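Local structure of flavoprotein (Thermotoga maritima, 5V8S) at residues V270-M275 with V299-D304; V327-A332 with F358-W363; D316-E321 with A349-P354. The protein probably transfers electrons as a flavodiiron oxidoreductase, pairing a di-iron centre in a metallo-beta-lactamase-like domain with a flavodoxin-like domain expected to bind FMN. The protein carries 1 engineered substitution. All coordinates share one frame; numbering follows the deposited sequence. Where two conformers were deposited one is given.

All three contacts lie in the flavodoxin-like part of the chain, which follows the di-iron part. The chain first passes through strand 267-273, runs down helix 278-292 and returns as strand 296-302; contact 1 closes that loop. It is complete before the other two open. Contact 3 opens at 316-321, ahead of strand 322-327, and contact 2 opens at 327-332, where that strand ends. Contact 3 then closes at 349-354 and contact 2 at 358-363, so the two cross, tying the two ends of neighbouring strands 322-327 and 354-360. A hydrogen bond from Ser328 OG to Asp273 O joins contacts 1 and 2, and one between Tyr300 OH and Asp316 OD2 joins contacts 1 and 3.

Contact 1: V270-M275 with V299-D304; sequences VIYDSM and VYKFSD
Val299 packs against the first strand through its two methyl groups: CG2 lies beside Val270, and CG1 sits at the edge of the Tyr272 ring, 3.8 Å from Tyr272 CE1. Tyr300 N gives its hydrogen to Val270 O at 2.8 Å, and Tyr300 O accepts from Tyr272 N at 3.0 Å, so Tyr300 bonds to both neighbours of its bridge partner Ile271. Its CB packs loosely against Ile271 CG1, on the sheet face opposite Val299, while its hydroxyl bonds to Asp316. The strand axes are 4.8 Å apart and only 8° from parallel. With helix 278-292 between them in sequence, they make a beta-alpha-beta unit of the flavodoxin-like sheet, in which 296-302 is the outermost strand beside 267-273.

Lys301 carries the main side-chain contact, running alongside Tyr272 in the same direction. Its CB lies over one ring face, 4.2 Å from the Tyr272 ring centroid, in a CH-pi contact displaced toward the rim; CG, anti to the backbone N (chi1 176°), comes 3.5 Å from Tyr272 CE2. Past the bend at chi3, CE approaches Tyr272 OH; the ammonium forms a salt bridge with Glu306, and Tyr272 OH bonds to Glu280 of helix 278-292.

Phe302 repeats the pairing pattern: its N donates to Tyr272 O at 2.9 Å with an N-H...O angle of 173°, and its O accepts from Ser274 N. On the face shared with Ile271 and Tyr300, its CB meets Asp273 CB at 3.8 Å, and its ring presents an edge to Ile271 CG2. Beyond Ser303 water takes over: one molecule bridges Ser274 O and Asp304 N, another Met275 O and Asp304 OD2, which also pairs with Lys70 of the second subunit.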
loop_
_atom_site.group_PDB
_atom_site.type_symbol
_atom_site.label_atom_id
_atom_site.label_comp_id
_atom_site.label_asym_id
_atom_site.label_seq_id
_atom_site.Cartn_x
_atom_site.Cartn_y
_atom_site.Cartn_z
ATOM N N VAL A 270 9.016 9.748 12.795
ATOM C CA VAL A 270 10.017 8.749 12.426
ATOM C C VAL A 270 9.289 7.663 11.655
ATOM O O VAL A 270 8.334 7.061 12.168
ATOM C CB VAL A 270 10.684 8.151 13.670
ATOM C CG1 VAL A 270 11.768 7.147 13.263
ATOM C CG2 VAL A 270 11.259 9.250 14.548
ATOM N N ILE A 271 9.745 7.406 10.432
ATOM C CA ILE A 271 9.064 6.513 9.505
ATOM C C ILE A 271 10.107 5.542 8.966
ATOM O O ILE A 271 11.085 5.974 8.347
ATOM C CB ILE A 271 8.425 7.293 8.343
ATOM C CG1 ILE A 271 7.427 8.328 8.839
ATOM C CG2 ILE A 271 7.751 6.329 7.356
ATOM C CD1 ILE A 271 7.187 9.404 7.820
ATOM N N TYR A 272 9.895 4.245 9.169
ATOM C CA TYR A 272 10.889 3.295 8.693
ATOM C C TYR A 272 10.282 1.952 8.339
ATOM O O TYR A 272 9.207 1.575 8.811
ATOM C CB TYR A 272 12.019 3.109 9.712
ATOM C CG TYR A 272 11.659 2.493 11.046
ATOM C CD1 TYR A 272 11.204 3.282 12.102
ATOM C CD2 TYR A 272 11.894 1.153 11.308
ATOM C CE1 TYR A 272 10.908 2.729 13.326
ATOM C CE2 TYR A 272 11.603 0.599 12.542
ATOM C CZ TYR A 272 11.139 1.393 13.562
ATOM O OH TYR A 272 10.873 0.858 14.816
ATOM N N ASP A 273 11.016 1.217 7.500
ATOM C CA ASP A 273 10.704 -0.170 7.179
ATOM C C ASP A 273 11.856 -1.060 7.624
ATOM O O ASP A 273 13.017 -0.794 7.296
ATOM C CB ASP A 273 10.315 -0.392 5.691
ATOM C CG ASP A 273 11.400 0.020 4.675
ATOM O OD1 ASP A 273 12.399 0.680 5.035
ATOM O OD2 ASP A 273 11.215 -0.340 3.467
ATOM N N SER A 274 11.528 -2.112 8.377
ATOM C CA SER A 274 12.523 -3.009 8.939
ATOM C C SER A 274 12.163 -4.375 8.385
ATOM O O SER A 274 11.226 -5.020 8.877
ATOM C CB SER A 274 12.485 -2.939 10.456
ATOM O OG SER A 274 13.465 -3.782 11.008
ATOM N N MET A 275 12.879 -4.768 7.313
ATOM C CA MET A 275 12.627 -6.032 6.630
ATOM C C MET A 275 13.013 -7.206 7.503
ATOM O O MET A 275 12.345 -8.240 7.452
ATOM C CB MET A 275 13.404 -6.094 5.309
ATOM C CG MET A 275 12.791 -5.257 4.163
ATOM S SD MET A 275 13.775 -5.116 2.617
ATOM C CE MET A 275 13.671 -6.798 2.019
ATOM N N VAL A 299 6.075 7.571 15.875
ATOM C CA VAL A 299 6.812 6.506 15.189
ATOM C C VAL A 299 5.876 5.659 14.346
ATOM O O VAL A 299 4.849 5.167 14.835
ATOM C CB VAL A 299 7.588 5.628 16.194
ATOM C CG1 VAL A 299 8.408 4.567 15.470
ATOM C CG2 VAL A 299 8.495 6.500 17.084
ATOM N N TYR A 300 6.260 5.457 13.087
ATOM C CA TYR A 300 5.533 4.599 12.161
ATOM C C TYR A 300 6.490 3.556 11.607
ATOM O O TYR A 300 7.454 3.905 10.921
ATOM C CB TYR A 300 4.929 5.421 11.026
ATOM C CG TYR A 300 3.815 6.299 11.516
ATOM C CD1 TYR A 300 2.583 5.751 11.830
ATOM C CD2 TYR A 300 3.993 7.669 11.682
ATOM C CE1 TYR A 300 1.542 6.542 12.277
ATOM C CE2 TYR A 300 2.956 8.470 12.155
ATOM C CZ TYR A 300 1.739 7.901 12.460
ATOM O OH TYR A 300 0.693 8.693 12.918
ATOM N N LYS A 301 6.205 2.287 11.875
ATOM C CA LYS A 301 7.085 1.187 11.507
ATOM C C LYS A 301 6.365 0.204 10.591
ATOM O O LYS A 301 5.306 -0.315 10.947
ATOM C CB LYS A 301 7.544 0.425 12.767
ATOM C CG LYS A 301 8.398 -0.815 12.479
ATOM C CD LYS A 301 8.363 -1.902 13.586
ATOM C CE LYS A 301 8.216 -1.388 14.977
ATOM N NZ LYS A 301 8.251 -2.540 15.952
ATOM N N PHE A 302 6.969 -0.087 9.437
ATOM C CA PHE A 302 6.546 -1.196 8.575
ATOM C C PHE A 302 7.416 -2.402 8.917
ATOM O O PHE A 302 8.618 -2.382 8.674
ATOM C CB PHE A 302 6.769 -0.853 7.108
ATOM C CG PHE A 302 5.916 0.285 6.598
ATOM C CD1 PHE A 302 4.626 0.061 6.182
ATOM C CD2 PHE A 302 6.420 1.560 6.528
ATOM C CE1 PHE A 302 3.840 1.103 5.706
ATOM C CE2 PHE A 302 5.630 2.628 6.055
ATOM C CZ PHE A 302 4.360 2.382 5.637
ATOM N N SER A 303 6.820 -3.445 9.461
ATOM C CA SER A 303 7.573 -4.639 9.821
ATOM C C SER A 303 6.853 -5.864 9.282
ATOM O O SER A 303 5.826 -5.764 8.595
ATOM C CB SER A 303 7.716 -4.772 11.334
ATOM O OG SER A 303 6.466 -5.115 11.913
ATOM N N ASP A 304 7.390 -7.033 9.620
ATOM C CA ASP A 304 6.745 -8.258 9.182
ATOM C C ASP A 304 5.475 -8.569 9.972
ATOM O O ASP A 304 4.768 -9.514 9.630
ATOM C CB ASP A 304 7.758 -9.420 9.145
ATOM C CG ASP A 304 8.279 -9.828 10.504
ATOM O OD1 ASP A 304 7.664 -9.513 11.530
ATOM O OD2 ASP A 304 9.337 -10.489 10.550
HETATM O O HOH W 1 10.324 -7.138 10.399
HETATM O O HOH W 2 11.233 -10.490 8.399
#

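Contact 2: V327-A332 with F358-W363; sequences VSTYEA and FGVHGW
Val327 and Gly359 form a parallel bridge between neighbouring strands of the flavodoxin-like sheet, and past it both chains continue as loops at the C-terminal end of that sheet, the end where flavodoxins bind their flavin. Three backbone hydrogen bonds join the two segments: two flank Gly359, from Val327 N to Phe358 O and from Val360 N to Val327 O at 3.1 Å, and a third, from Trp363 N to Tyr330 O at 2.8 Å, brings the loop 361-363 against the type II' turn of Thr329 to Ala332.

One side-chain hydroxyl adds a fourth bond: Thr329 OG1 donates to Val360 O at 2.7 Å. The donor stands well above the carbonyl plane, with a C=O...OG1 angle of 104°.

Apolar contacts centre on two rings. Val360 CG1 lies over one face of the Tyr330 ring, 4.1 Å from its centroid, while Val360 CG2 approaches Tyr330 OH. The edge of the same ring faces Trp363 CZ3, and Trp363 CH2 reaches Tyr330 CB. In the second subunit, Trp164 and Phe124 meet the Trp363 ring edge-to-face.

Trp363 CG lies between the backbone N and the carbonyl carbon (chi1 56°), which starts the indole back toward the turn, and the indole lies flat against it. Tyr330 O sits 3.5 Å above the centre of the Trp363 ring system, and Glu331 CA is over the five-membered ring, 3.6 Å from the buried Trp363 NE1, which has no hydrogen-bond partner in the model.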
loop_
_atom_site.group_PDB
_atom_site.type_symbol
_atom_site.label_atom_id
_atom_site.label_comp_id
_atom_site.label_asym_id
_atom_site.label_seq_id
_atom_site.Cartn_x
_atom_site.Cartn_y
_atom_site.Cartn_z
ATOM N N VAL A 327 15.517 3.275 6.048
ATOM C CA VAL A 327 15.253 2.705 4.734
ATOM C C VAL A 327 16.016 1.388 4.587
ATOM O O VAL A 327 17.255 1.372 4.605
ATOM C CB VAL A 327 15.657 3.690 3.625
ATOM C CG1 VAL A 327 15.389 3.094 2.282
ATOM C CG2 VAL A 327 14.939 5.027 3.814
ATOM N N SER A 328 15.273 0.291 4.439
ATOM C CA SER A 328 15.854 -0.973 3.995
ATOM C C SER A 328 16.174 -0.920 2.510
ATOM O O SER A 328 15.394 -0.397 1.704
ATOM C CB SER A 328 14.867 -2.122 4.191
ATOM O OG SER A 328 14.532 -2.359 5.553
ATOM N N THR A 329 17.269 -1.578 2.134
ATOM C CA THR A 329 17.682 -1.615 0.746
ATOM C C THR A 329 18.016 -3.061 0.402
ATOM O O THR A 329 17.135 -3.784 -0.056
ATOM C CB THR A 329 18.860 -0.669 0.502
ATOM O OG1 THR A 329 19.966 -1.086 1.308
ATOM C CG2 THR A 329 18.488 0.785 0.837
ATOM N N TYR A 330 19.248 -3.515 0.672
ATOM C CA TYR A 330 19.684 -4.859 0.294
ATOM C C TYR A 330 19.692 -4.990 -1.232
ATOM O O TYR A 330 20.538 -4.376 -1.889
ATOM C CB TYR A 330 18.842 -5.930 1.015
ATOM C CG TYR A 330 18.818 -5.718 2.530
ATOM C CD1 TYR A 330 19.886 -6.124 3.318
ATOM C CD2 TYR A 330 17.740 -5.087 3.162
ATOM C CE1 TYR A 330 19.886 -5.926 4.686
ATOM C CE2 TYR A 330 17.735 -4.874 4.550
ATOM C CZ TYR A 330 18.807 -5.307 5.300
ATOM O OH TYR A 330 18.820 -5.100 6.671
ATOM N N GLU A 331 18.749 -5.753 -1.807
ATOM C CA GLU A 331 18.702 -5.953 -3.255
ATOM C C GLU A 331 18.220 -4.724 -4.033
ATOM O O GLU A 331 18.563 -4.583 -5.214
ATOM C CB GLU A 331 17.809 -7.163 -3.585
ATOM C CG GLU A 331 16.294 -6.954 -3.362
ATOM C CD GLU A 331 15.901 -7.077 -1.880
ATOM O OE1 GLU A 331 16.817 -7.228 -1.030
ATOM O OE2 GLU A 331 14.677 -7.048 -1.566
ATOM N N ALA A 332 17.446 -3.835 -3.411
ATOM C CA ALA A 332 16.829 -2.704 -4.105
ATOM C C ALA A 332 17.025 -1.453 -3.265
ATOM O O ALA A 332 17.286 -1.539 -2.068
ATOM C CB ALA A 332 15.325 -2.933 -4.319
ATOM N N PHE A 358 18.473 7.485 7.432
ATOM C CA PHE A 358 19.278 6.329 7.793
ATOM C C PHE A 358 18.958 5.244 6.777
ATOM O O PHE A 358 17.789 4.959 6.517
ATOM C CB PHE A 358 18.912 5.823 9.199
ATOM C CG PHE A 358 19.243 6.776 10.323
ATOM C CD1 PHE A 358 18.452 7.876 10.578
ATOM C CD2 PHE A 358 20.317 6.542 11.158
ATOM C CE1 PHE A 358 18.757 8.740 11.627
ATOM C CE2 PHE A 358 20.624 7.404 12.199
ATOM C CZ PHE A 358 19.848 8.504 12.437
ATOM N N GLY A 359 19.974 4.630 6.203
ATOM C CA GLY A 359 19.713 3.639 5.173
ATOM C C GLY A 359 20.759 2.554 5.155
ATOM O O GLY A 359 21.940 2.804 5.424
ATOM N N VAL A 360 20.310 1.336 4.837
ATOM C CA VAL A 360 21.217 0.218 4.656
ATOM C C VAL A 360 22.014 0.415 3.378
ATOM O O VAL A 360 21.502 0.930 2.375
ATOM C CB VAL A 360 20.375 -1.064 4.575
ATOM C CG1 VAL A 360 21.233 -2.220 4.144
ATOM C CG2 VAL A 360 19.731 -1.332 5.937
ATOM N N HIS A 361 23.271 -0.022 3.405
ATOM C CA HIS A 361 24.116 -0.025 2.215
ATOM C C HIS A 361 23.905 -1.360 1.512
ATOM O O HIS A 361 24.447 -2.391 1.929
ATOM C CB HIS A 361 25.575 0.163 2.603
ATOM C CG HIS A 361 26.506 0.192 1.434
ATOM N ND1 HIS A 361 26.183 0.800 0.240
ATOM C CD2 HIS A 361 27.753 -0.313 1.275
ATOM C CE1 HIS A 361 27.188 0.665 -0.607
ATOM N NE2 HIS A 361 28.155 -0.003 -0.002
ATOM N N GLY A 362 23.119 -1.339 0.436
ATOM C CA GLY A 362 22.794 -2.529 -0.313
ATOM C C GLY A 362 23.644 -2.688 -1.563
ATOM O O GLY A 362 24.649 -2.010 -1.777
ATOM N N TRP A 363 23.211 -3.607 -2.411
ATOM C CA TRP A 363 23.937 -3.941 -3.627
ATOM C C TRP A 363 23.078 -3.704 -4.859
ATOM O O TRP A 363 23.188 -4.416 -5.863
ATOM C CB TRP A 363 24.437 -5.382 -3.566
ATOM C CG TRP A 363 23.359 -6.394 -3.316
ATOM C CD1 TRP A 363 22.603 -7.010 -4.243
ATOM C CD2 TRP A 363 22.936 -6.907 -2.045
ATOM N NE1 TRP A 363 21.728 -7.888 -3.642
ATOM C CE2 TRP A 363 21.914 -7.844 -2.292
ATOM C CE3 TRP A 363 23.316 -6.657 -0.727
ATOM C CZ2 TRP A 363 21.283 -8.549 -1.277
ATOM C CZ3 TRP A 363 22.675 -7.353 0.290
ATOM C CH2 TRP A 363 21.677 -8.290 0.009
#

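Contact 3: D316-E321 with A349-P354; sequences DIPDSE and ANYEKP
Ile317 and Ala349 approach to 6.7 Å between their CA atoms, as do Glu321 and Lys353, a spacing at which side chains rather than paired backbones join the type I turn Ile317-Ser320 to the loop leaving helix 336-348. Each segment leads into a strand of the flavodoxin-like parallel sheet, 322-327 and 354-360 respectively, so the contact lies at the N-terminal ends of these strands.

At one end, Ile317 CG2 meets Ala349 CB at 3.8 Å and also lies near Tyr351 CD2. Pro318 crosses the Tyr351 side chain at a slant, its CG 3.5 Å from Tyr351 OH and its CB near CZ. That hydroxyl bonds to Val258 O. At the other end, Pro354 CD lies 3.4 Å from Glu321 O.

Lys353 spans the middle. Its chain is extended as far as CE, then bends at chi4 (-72°), placing NZ between two carbonyls of the turn. It donates to Ser320 O at 2.7 Å, tilted only 16° from the carbonyl plane, and to Pro318 O at 2.9 Å, from above the plane of the Pro318 carbonyl (44° out of it). The turn is closed by Ser320 N to Ile317 O, and Ser320 OG ties it back to the preceding Asp316 O.

Gly261 O is a third acceptor for NZ, and three carbonyl oxygens accepting from one ammonium group would probably stabilise its positive charge within a buried contact.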
loop_
_atom_site.group_PDB
_atom_site.type_symbol
_atom_site.label_atom_id
_atom_site.label_comp_id
_atom_site.label_asym_id
_atom_site.label_seq_id
_atom_site.Cartn_x
_atom_site.Cartn_y
_atom_site.Cartn_z
ATOM N N ASP A 316 0.416 13.411 10.353
ATOM C CA ASP A 316 1.402 13.870 11.322
ATOM C C ASP A 316 2.508 14.721 10.715
ATOM O O ASP A 316 3.283 15.314 11.471
ATOM C CB ASP A 316 1.972 12.664 12.091
ATOM C CG ASP A 316 1.105 12.297 13.296
ATOM O OD1 ASP A 316 0.681 13.228 14.015
ATOM O OD2 ASP A 316 0.790 11.121 13.502
ATOM N N ILE A 317 2.582 14.831 9.393
ATOM C CA ILE A 317 3.667 15.571 8.746
ATOM C C ILE A 317 3.583 17.083 8.976
ATOM O O ILE A 317 4.595 17.705 9.342
ATOM C CB ILE A 317 3.740 15.260 7.239
ATOM C CG1 ILE A 317 3.779 13.749 6.967
ATOM C CG2 ILE A 317 4.923 15.995 6.595
ATOM C CD1 ILE A 317 4.974 13.083 7.498
ATOM N N PRO A 318 2.430 17.739 8.762
ATOM C CA PRO A 318 2.434 19.217 8.751
ATOM C C PRO A 318 3.008 19.877 9.992
ATOM O O PRO A 318 3.731 20.873 9.867
ATOM C CB PRO A 318 0.960 19.586 8.539
ATOM C CG PRO A 318 0.390 18.411 7.801
ATOM C CD PRO A 318 1.096 17.214 8.427
ATOM N N ASP A 319 2.693 19.384 11.185
ATOM C CA ASP A 319 3.186 20.024 12.398
ATOM C C ASP A 319 4.409 19.336 12.976
ATOM O O ASP A 319 4.780 19.612 14.109
ATOM C CB ASP A 319 2.082 20.222 13.441
ATOM C CG ASP A 319 1.527 18.945 13.990
ATOM O OD1 ASP A 319 1.782 17.866 13.419
ATOM O OD2 ASP A 319 0.824 19.016 15.021
ATOM N N SER A 320 5.056 18.458 12.225
ATOM C CA SER A 320 6.360 17.958 12.649
ATOM C C SER A 320 7.450 18.997 12.401
ATOM O O SER A 320 7.451 19.682 11.374
ATOM C CB SER A 320 6.719 16.699 11.854
ATOM O OG SER A 320 5.884 15.620 12.207
ATOM N N GLU A 321 8.399 19.106 13.344
ATOM C CA GLU A 321 9.563 19.943 13.079
ATOM C C GLU A 321 10.470 19.309 12.037
ATOM O O GLU A 321 11.143 20.021 11.277
ATOM C CB GLU A 321 10.395 20.141 14.345
ATOM C CG GLU A 321 9.774 20.955 15.430
ATOM C CD GLU A 321 10.844 21.482 16.370
ATOM O OE1 GLU A 321 11.581 22.392 15.948
ATOM O OE2 GLU A 321 10.979 20.968 17.498
ATOM N N ALA A 349 2.230 16.252 1.089
ATOM C CA ALA A 349 2.782 16.877 2.279
ATOM C C ALA A 349 4.203 17.354 2.004
ATOM O O ALA A 349 5.142 17.069 2.750
ATOM C CB ALA A 349 2.710 15.902 3.452
ATOM N N ASN A 350 4.350 18.127 0.932
ATOM C CA ASN A 350 5.646 18.568 0.439
ATOM C C ASN A 350 5.997 19.892 1.112
ATOM O O ASN A 350 5.637 20.968 0.638
ATOM C CB ASN A 350 5.581 18.712 -1.071
ATOM C CG ASN A 350 6.943 18.834 -1.695
ATOM O OD1 ASN A 350 7.946 18.545 -1.055
ATOM N ND2 ASN A 350 6.992 19.271 -2.943
ATOM N N TYR A 351 6.731 19.807 2.224
ATOM C CA TYR A 351 7.062 20.959 3.057
ATOM C C TYR A 351 8.570 21.137 3.134
ATOM O O TYR A 351 9.331 20.168 3.028
ATOM C CB TYR A 351 6.560 20.750 4.495
ATOM C CG TYR A 351 5.061 20.705 4.646
ATOM C CD1 TYR A 351 4.315 21.881 4.717
ATOM C CD2 TYR A 351 4.380 19.496 4.733
ATOM C CE1 TYR A 351 2.961 21.844 4.867
ATOM C CE2 TYR A 351 3.010 19.463 4.873
ATOM C CZ TYR A 351 2.305 20.648 4.951
ATOM O OH TYR A 351 0.947 20.593 5.098
ATOM N N GLU A 352 9.000 22.383 3.385
ATOM C CA GLU A 352 10.425 22.679 3.558
ATOM C C GLU A 352 10.787 22.447 5.024
ATOM O O GLU A 352 10.882 23.367 5.831
ATOM C CB GLU A 352 10.776 24.089 3.093
ATOM C CG GLU A 352 12.291 24.328 3.051
ATOM C CD GLU A 352 12.686 25.785 2.890
ATOM O OE1 GLU A 352 11.880 26.573 2.351
ATOM O OE2 GLU A 352 13.814 26.134 3.310
ATOM N N LYS A 353 10.994 21.181 5.364
ATOM C CA LYS A 353 11.358 20.744 6.700
ATOM C C LYS A 353 12.639 19.929 6.634
ATOM O O LYS A 353 12.906 19.256 5.631
ATOM C CB LYS A 353 10.263 19.868 7.328
ATOM C CG LYS A 353 8.960 20.623 7.585
ATOM C CD LYS A 353 7.802 19.739 7.987
ATOM C CE LYS A 353 6.506 20.523 8.172
ATOM N NZ LYS A 353 6.557 21.332 9.403
ATOM N N PRO A 354 13.450 19.965 7.684
ATOM C CA PRO A 354 14.659 19.139 7.699
ATOM C C PRO A 354 14.348 17.667 7.894
ATOM O O PRO A 354 13.372 17.286 8.544
ATOM C CB PRO A 354 15.444 19.688 8.888
ATOM C CG PRO A 354 14.442 20.378 9.728
ATOM C CD PRO A 354 13.349 20.846 8.861
#